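Long-range contacts in uncharacterized protein TP-0789 domain-containing protein (PDB 3BUU), which is of unknown function but resembles LolA, the periplasmic lipoprotein carrier, and may bind a lipid-like ligand in a similar way: residues R33-P37 with S199-S203; A102-R108 with V142-K146; T189-M193 with S203-Y207. One frame throughout, in Å; residues are numbered along the deposited sequence. Where two conformers were deposited one is given.

Contact 1 of 3, residues R33-P37 with S199-S203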
loop_
_atom_site.group_PDB
_atom_site.type_symbol
_atom_site.label_atom_id
_atom_site.label_comp_id
_atom_site.label_asym_id
_atom_site.label_seq_id
_atom_site.Cartn_x
_atom_site.Cartn_y
_atom_site.Cartn_z
ATOM N N ARG A 33 11.802 -1.045 6.480
ATOM C CA ARG A 33 12.665 -0.858 7.651
ATOM C C ARG A 33 11.874 -0.044 8.657
ATOM O O ARG A 33 11.563 1.119 8.407
ATOM C CB ARG A 33 13.930 -0.096 7.234
ATOM C CG ARG A 33 14.831 -0.850 6.247
ATOM C CD ARG A 33 16.134 -0.122 5.847
ATOM N NE ARG A 33 17.080 -0.982 5.130
ATOM C CZ ARG A 33 16.966 -1.310 3.843
ATOM N NH1 ARG A 33 15.954 -0.847 3.099
ATOM N NH2 ARG A 33 17.882 -2.103 3.297
ATOM N N THR A 34 11.598 -0.631 9.818
ATOM C CA THR A 34 10.848 0.048 10.861
ATOM C C THR A 34 11.738 0.268 12.060
ATOM O O THR A 34 12.444 -0.668 12.468
ATOM C CB THR A 34 9.641 -0.767 11.297
ATOM O OG1 THR A 34 8.768 -0.966 10.176
ATOM C CG2 THR A 34 8.865 -0.120 12.394
ATOM N N ALA A 35 11.711 1.472 12.608
ATOM C CA ALA A 35 12.443 1.737 13.828
ATOM C C ALA A 35 11.693 2.726 14.653
ATOM O O ALA A 35 10.950 3.572 14.123
ATOM C CB ALA A 35 13.810 2.296 13.495
ATOM N N ALA A 36 11.956 2.678 15.941
ATOM C CA ALA A 36 11.547 3.689 16.891
ATOM C C ALA A 36 12.746 3.985 17.716
ATOM O O ALA A 36 13.660 3.167 17.749
ATOM C CB ALA A 36 10.396 3.195 17.774
ATOM N N PRO A 37 12.834 5.134 18.395
ATOM C CA PRO A 37 14.120 5.537 19.027
ATOM C C PRO A 37 15.060 4.525 19.829
ATOM O O PRO A 37 16.227 4.566 19.631
ATOM C CB PRO A 37 13.683 6.748 19.850
ATOM C CG PRO A 37 12.609 7.366 18.978
ATOM C CD PRO A 37 11.795 6.168 18.582
ATOM N N SER A 199 3.766 5.015 19.642
ATOM C CA SER A 199 4.854 4.017 19.555
ATOM C C SER A 199 6.201 4.621 19.180
ATOM O O SER A 199 7.226 3.993 19.388
ATOM C CB SER A 199 4.532 2.890 18.576
ATOM O OG SER A 199 4.671 3.347 17.239
ATOM N N GLY A 200 6.179 5.745 18.473
ATOM C CA GLY A 200 7.396 6.305 17.905
ATOM C C GLY A 200 7.881 5.590 16.671
ATOM O O GLY A 200 8.940 5.938 16.140
ATOM N N GLU A 201 7.129 4.606 16.188
ATOM C CA GLU A 201 7.575 3.874 15.005
ATOM C C GLU A 201 7.439 4.676 13.744
ATOM O O GLU A 201 6.422 5.342 13.497
ATOM C CB GLU A 201 6.743 2.623 14.828
ATOM C CG GLU A 201 7.116 1.513 15.775
ATOM C CD GLU A 201 6.183 0.316 15.623
ATOM O OE1 GLU A 201 5.375 0.238 14.636
ATOM O OE2 GLU A 201 6.268 -0.585 16.486
ATOM N N VAL A 202 8.442 4.498 12.894
ATOM C CA VAL A 202 8.429 4.969 11.510
ATOM C C VAL A 202 8.854 3.807 10.626
ATOM O O VAL A 202 9.898 3.177 10.893
ATOM C CB VAL A 202 9.378 6.160 11.320
ATOM C CG1 VAL A 202 9.437 6.573 9.868
ATOM C CG2 VAL A 202 8.944 7.320 12.207
ATOM N N SER A 203 8.042 3.480 9.613
ATOM C CA SER A 203 8.398 2.471 8.636
ATOM C C SER A 203 8.728 3.116 7.331
ATOM O O SER A 203 7.973 3.954 6.818
ATOM C CB SER A 203 7.215 1.510 8.416
ATOM O OG SER A 203 6.876 0.800 9.606
#
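A35 and V202 face each other as an antiparallel hydrogen-bonded pair where strand 26-36 ends beside the start of strand 202-212. Each backbone N-H finds the other residue's carbonyl: A35 N gives to V202 O at 3.0 Å, and V202 N returns the bond to A35 O at 2.9 Å. Both carbonyls also take weaker CA-H contacts, V202 O from T34 and A35 O from E201. One residue on, T34 and S203 form a non-hydrogen-bonded pair, and there the side chains are joined by a hydrogen bond, T34 OG1 to S203 OG, 2.7 Å. T34 can reach because its OG1 stands beside its own backbone N (chi1 -60°), leaving CG2 to run toward the aliphatic part of E201. S203 OG has a second partner in the backbone N of Q100, and the E201 carboxylate bonds the side chain of Q100. Beyond the last bridge A36 CB rests on G200 O at 3.5 Å, while S199 OG accepts from E201 N at 3.0 Å in an ST turn and is hydrogen-bonded to the D195 carboxylate. The strand ends are thus held by paired backbone and two buried hydroxyls; S203, accepting from Q100 N, ties them to the segment before helix 103-107.

Contact 2 of 3, residues A102-R108 with V142-K146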
loop_
_atom_site.group_PDB
_atom_site.type_symbol
_atom_site.label_atom_id
_atom_site.label_comp_id
_atom_site.label_asym_id
_atom_site.label_seq_id
_atom_site.Cartn_x
_atom_site.Cartn_y
_atom_site.Cartn_z
ATOM N N ALA A 102 -0.002 -1.709 6.946
ATOM C CA ALA A 102 -1.170 -2.612 6.948
ATOM C C ALA A 102 -1.028 -3.576 5.764
ATOM O O ALA A 102 -0.404 -3.266 4.755
ATOM C CB ALA A 102 -2.419 -1.814 6.807
ATOM N N ASN A 103 -1.695 -4.724 5.850
ATOM C CA ASN A 103 -1.707 -5.658 4.722
ATOM C C ASN A 103 -2.105 -4.978 3.416
ATOM O O ASN A 103 -1.471 -5.184 2.384
ATOM C CB ASN A 103 -2.664 -6.801 5.028
ATOM C CG ASN A 103 -2.124 -7.755 6.080
ATOM O OD1 ASN A 103 -0.920 -7.954 6.183
ATOM N ND2 ASN A 103 -3.032 -8.345 6.847
ATOM N N GLY A 104 -3.154 -4.152 3.445
ATOM C CA GLY A 104 -3.616 -3.515 2.223
ATOM C C GLY A 104 -2.621 -2.515 1.667
ATOM O O GLY A 104 -2.660 -2.264 0.452
ATOM N N ASP A 105 -1.736 -1.956 2.496
ATOM C CA ASP A 105 -0.773 -1.041 1.976
ATOM C C ASP A 105 0.178 -1.705 0.995
ATOM O O ASP A 105 0.727 -1.041 0.120
ATOM C CB ASP A 105 0.057 -0.417 3.111
ATOM C CG ASP A 105 -0.724 0.422 4.082
ATOM O OD1 ASP A 105 -1.762 0.980 3.684
ATOM O OD2 ASP A 105 -0.263 0.527 5.253
ATOM N N ILE A 106 0.400 -3.003 1.123
ATOM C CA ILE A 106 1.270 -3.707 0.175
ATOM C C ILE A 106 0.477 -4.505 -0.834
ATOM O O ILE A 106 0.874 -4.592 -2.008
ATOM C CB ILE A 106 2.254 -4.599 0.940
ATOM C CG1 ILE A 106 3.009 -3.730 1.933
ATOM C CG2 ILE A 106 3.177 -5.369 -0.011
ATOM C CD1 ILE A 106 3.782 -2.563 1.339
ATOM N N ALA A 107 -0.652 -5.049 -0.419
ATOM C CA ALA A 107 -1.370 -5.964 -1.286
ATOM C C ALA A 107 -2.247 -5.265 -2.313
ATOM O O ALA A 107 -2.515 -5.848 -3.349
ATOM C CB ALA A 107 -2.221 -6.907 -0.437
ATOM N N ARG A 108 -2.767 -4.071 -1.992
ATOM C CA ARG A 108 -3.638 -3.288 -2.914
ATOM C C ARG A 108 -2.749 -2.479 -3.835
ATOM O O ARG A 108 -1.593 -2.186 -3.524
ATOM C CB ARG A 108 -4.578 -2.285 -2.199
ATOM C CG ARG A 108 -5.575 -2.836 -1.178
ATOM C CD ARG A 108 -6.458 -3.935 -1.690
ATOM N NE ARG A 108 -7.780 -3.489 -2.131
ATOM C CZ ARG A 108 -8.739 -4.343 -2.440
ATOM N NH1 ARG A 108 -8.505 -5.637 -2.385
ATOM N NH2 ARG A 108 -9.910 -3.909 -2.850
ATOM N N VAL A 142 -12.350 -2.690 3.340
ATOM C CA VAL A 142 -11.224 -2.029 2.719
ATOM C C VAL A 142 -10.218 -1.689 3.809
ATOM O O VAL A 142 -10.429 -1.946 5.021
ATOM C CB VAL A 142 -11.590 -0.810 1.789
ATOM C CG1 VAL A 142 -12.542 -1.234 0.691
ATOM C CG2 VAL A 142 -12.125 0.355 2.615
ATOM N N THR A 143 -9.057 -1.192 3.421
ATOM C CA THR A 143 -7.979 -1.062 4.373
ATOM C C THR A 143 -8.275 -0.041 5.474
ATOM O O THR A 143 -7.923 -0.269 6.636
ATOM C CB THR A 143 -6.648 -0.801 3.661
ATOM O OG1 THR A 143 -6.485 -1.740 2.594
ATOM C CG2 THR A 143 -5.438 -0.916 4.588
ATOM N N TYR A 144 -8.881 1.096 5.087
ATOM C CA TYR A 144 -9.203 2.184 6.015
ATOM C C TYR A 144 -10.584 2.677 5.833
ATOM O O TYR A 144 -11.110 2.629 4.710
ATOM C CB TYR A 144 -8.256 3.406 5.810
ATOM C CG TYR A 144 -6.831 3.009 5.843
ATOM C CD1 TYR A 144 -6.177 2.807 7.055
ATOM C CD2 TYR A 144 -6.129 2.791 4.651
ATOM C CE1 TYR A 144 -4.840 2.387 7.085
ATOM C CE2 TYR A 144 -4.791 2.371 4.667
ATOM C CZ TYR A 144 -4.169 2.174 5.901
ATOM O OH TYR A 144 -2.867 1.746 5.979
ATOM N N GLN A 145 -11.154 3.238 6.897
ATOM C CA GLN A 145 -12.442 3.872 6.733
ATOM C C GLN A 145 -12.351 5.267 6.133
ATOM O O GLN A 145 -13.288 5.725 5.472
ATOM C CB GLN A 145 -13.251 3.779 8.010
ATOM C CG GLN A 145 -13.624 2.291 8.273
ATOM C CD GLN A 145 -14.279 1.596 7.063
ATOM O OE1 GLN A 145 -13.628 0.814 6.320
ATOM N NE2 GLN A 145 -15.545 1.911 6.834
ATOM N N LYS A 146 -11.263 5.966 6.385
ATOM C CA LYS A 146 -11.083 7.308 5.892
ATOM C C LYS A 146 -9.609 7.578 5.689
ATOM O O LYS A 146 -8.794 7.269 6.556
ATOM C CB LYS A 146 -11.687 8.338 6.900
ATOM C CG LYS A 146 -11.312 9.769 6.670
ATOM C CD LYS A 146 -11.879 10.645 7.820
ATOM C CE LYS A 146 -11.266 12.005 7.833
ATOM N NZ LYS A 146 -11.973 12.842 8.847
#
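The phenol ring of Y144 has the methyl CG2 of T143 over one face, 3.3 Å above the plane and displaced toward the rim, while D105 OD1 lies at its edge in the ring plane. The D105 carboxylate is turned only 22° from that plane, although the two side chains cross at about a right angle. Y144 OH donates to the syn lone pair of D105 OD1 at 2.7 Å. The other oxygen, OD2, accepts from A102 N at 2.8 Å, met from above the carboxylate plane, and also forms a salt bridge with K172, which bonds Y144 OH as well. D105 comes back to A102 because its CG stands beside its own backbone N (chi1 -63°), closing the first turn of helix 103-107 over the residue before it. A102 CB lies beside the phenol, 3.7 Å from Y144 OH and 3.9 Å from T143 CG2. T143 OG1 sits against G104 CA at 3.4 Å, a spot where any side chain on the glycine would collide with it. R108 CG slides past that hydroxyl, its guanidinium going on to D114. With an alanine at D105, A102 N and Y144 OH would probably lose their acceptor and K172 this carboxylate partner. The shared carboxylate thus joins helix and loop through a polar network in which the nearby lysine is likely to favour the ionised acid.

Contact 3 of 3, residues T189-M193 with S203-Y207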
loop_
_atom_site.group_PDB
_atom_site.type_symbol
_atom_site.label_atom_id
_atom_site.label_comp_id
_atom_site.label_asym_id
_atom_site.label_seq_id
_atom_site.Cartn_x
_atom_site.Cartn_y
_atom_site.Cartn_z
ATOM N N THR A 189 9.471 6.057 -5.062
ATOM C CA THR A 189 10.067 4.792 -4.723
ATOM C C THR A 189 10.286 4.610 -3.236
ATOM O O THR A 189 10.715 3.541 -2.806
ATOM C CB THR A 189 11.382 4.554 -5.463
ATOM O OG1 THR A 189 12.373 5.456 -4.980
ATOM C CG2 THR A 189 11.208 4.718 -6.969
ATOM N N ARG A 190 9.941 5.629 -2.440
ATOM C CA ARG A 190 9.974 5.526 -1.008
ATOM C C ARG A 190 8.667 6.033 -0.437
ATOM O O ARG A 190 8.164 7.097 -0.843
ATOM C CB ARG A 190 11.140 6.332 -0.461
ATOM C CG ARG A 190 11.146 6.369 1.055
ATOM C CD ARG A 190 12.427 6.986 1.560
ATOM N NE ARG A 190 13.467 5.974 1.513
ATOM C CZ ARG A 190 14.582 6.010 2.228
ATOM N NH1 ARG A 190 14.870 7.075 2.971
ATOM N NH2 ARG A 190 15.411 4.983 2.183
ATOM N N ILE A 191 8.113 5.287 0.506
ATOM C CA ILE A 191 7.023 5.831 1.289
ATOM C C ILE A 191 7.421 5.700 2.735
ATOM O O ILE A 191 7.957 4.685 3.159
ATOM C CB ILE A 191 5.666 5.124 1.039
ATOM C CG1 ILE A 191 5.165 5.312 -0.393
ATOM C CG2 ILE A 191 4.613 5.665 2.017
ATOM C CD1 ILE A 191 4.008 4.372 -0.762
ATOM N N ILE A 192 7.169 6.764 3.489
ATOM C CA ILE A 192 7.456 6.778 4.933
ATOM C C ILE A 192 6.157 6.827 5.679
ATOM O O ILE A 192 5.386 7.737 5.462
ATOM C CB ILE A 192 8.353 7.967 5.299
ATOM C CG1 ILE A 192 9.625 7.981 4.422
ATOM C CG2 ILE A 192 8.706 7.932 6.782
ATOM C CD1 ILE A 192 9.516 8.970 3.310
HETATM N N MSE A 193 5.935 5.846 6.538
HETATM C CA MSE A 193 4.702 5.747 7.335
HETATM C C MSE A 193 5.042 5.938 8.791
HETATM O O MSE A 193 5.842 5.192 9.348
HETATM C CB MSE A 193 3.977 4.409 7.137
HETATM C CG MSE A 193 3.400 4.276 5.718
HETATM SE SE MSE A 193 2.176 2.808 5.522
HETATM C CE MSE A 193 1.715 3.258 3.769
ATOM N N SER A 203 8.042 3.480 9.613
ATOM C CA SER A 203 8.398 2.471 8.636
ATOM C C SER A 203 8.728 3.116 7.331
ATOM O O SER A 203 7.973 3.954 6.818
ATOM C CB SER A 203 7.215 1.510 8.416
ATOM O OG SER A 203 6.876 0.800 9.606
ATOM N N VAL A 204 9.885 2.750 6.785
ATOM C CA VAL A 204 10.367 3.263 5.512
ATOM C C VAL A 204 10.274 2.128 4.506
ATOM O O VAL A 204 10.949 1.092 4.655
ATOM C CB VAL A 204 11.798 3.843 5.626
ATOM C CG1 VAL A 204 12.286 4.336 4.283
ATOM C CG2 VAL A 204 11.848 4.943 6.681
ATOM N N LEU A 205 9.454 2.327 3.471
ATOM C CA LEU A 205 9.212 1.343 2.408
ATOM C C LEU A 205 9.924 1.767 1.161
ATOM O O LEU A 205 9.647 2.850 0.644
ATOM C CB LEU A 205 7.709 1.233 2.077
ATOM C CG LEU A 205 6.786 0.734 3.173
ATOM C CD1 LEU A 205 6.495 1.803 4.214
ATOM C CD2 LEU A 205 5.512 0.256 2.572
ATOM N N ASP A 206 10.846 0.931 0.672
ATOM C CA ASP A 206 11.549 1.221 -0.560
ATOM C C ASP A 206 11.190 0.189 -1.615
ATOM O O ASP A 206 11.288 -1.041 -1.395
ATOM C CB ASP A 206 13.060 1.190 -0.319
ATOM C CG ASP A 206 13.536 2.421 0.434
ATOM O OD1 ASP A 206 13.187 3.557 0.015
ATOM O OD2 ASP A 206 14.257 2.289 1.431
ATOM N N TYR A 207 10.796 0.697 -2.774
ATOM C CA TYR A 207 10.316 -0.097 -3.905
ATOM C C TYR A 207 11.397 -0.211 -4.925
ATOM O O TYR A 207 11.965 0.822 -5.293
ATOM C CB TYR A 207 9.074 0.535 -4.556
ATOM C CG TYR A 207 7.918 0.491 -3.650
ATOM C CD1 TYR A 207 6.958 -0.467 -3.811
ATOM C CD2 TYR A 207 7.790 1.420 -2.584
ATOM C CE1 TYR A 207 5.838 -0.528 -2.910
ATOM C CE2 TYR A 207 6.722 1.376 -1.708
ATOM C CZ TYR A 207 5.777 0.395 -1.851
ATOM O OH TYR A 207 4.718 0.389 -0.964
HETATM O O HOH W 1 13.811 4.869 -2.487
#
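R190 and D206 form a side-on salt bridge across the beta hairpin of strands 185-195 and 202-212. The R190 guanidinium presents NE to D206 OD1 at 2.9 Å, with the oxygen in the guanidinium plane, and NH2 to D206 OD2 at 3.0 Å, with that oxygen tilted 21° from it; both oxygens use their syn lone pairs. The two side chains run alongside each other, pointing the same way. R190 leaves the backbone with CG anti to N (chi1 174°) and bends at chi3, which lays one face of the guanidinium over V204 CG1. I192 CG2 also nears V204 on this side of the sheet. The other side carries I191, M193, S203 and L205: I191 CD1 lies 4.2 Å from Y207 CE2, and selenomethionine M193 packs its CG against L205 CD1. Between the two faces the backbones pair in antiparallel register, I191 with L205 and M193 with S203, each by two hydrogen bonds, and Y207 N continues the pairing to T189 O at 2.8 Å. In the next shell, I106 of helix 103-107 packs on L205 and Y207, and R20 engages Y207 both through its hydroxyl and by a cation-pi interaction. T189 and R190 together oppose E177 in a classic beta bulge, and T189 OG1 bonds N178 O. A water donates both to that hydroxyl and to D206 OD1, at 2.9 Å from each of T189 OG1 and D206 OD1.

Contacts 1 and 3 lie on adjacent strand pairs, with strand 202-212 as the shared middle strand between 26-36 and 185-195; S203 serves both, and their centres lie 12 Å apart. A probable hydrogen bond from V204 N to R33 O, 2.8 Å, links the two contacts. Contact 2 lies about 6 Å from the centre of the chain (centre to centre) and does not touch contact 1, the nearest atoms being about 8 Å apart. It does reach contact 3: I106 CD1 meets L205 CD2 at 3.5 Å, and D105 OD2 approaches the selenium of M193. Helix 103-107 therefore fits between the sheet and loop 142-146, consistent with a LolA-like incomplete barrel, whose concave side the helix probably packs against.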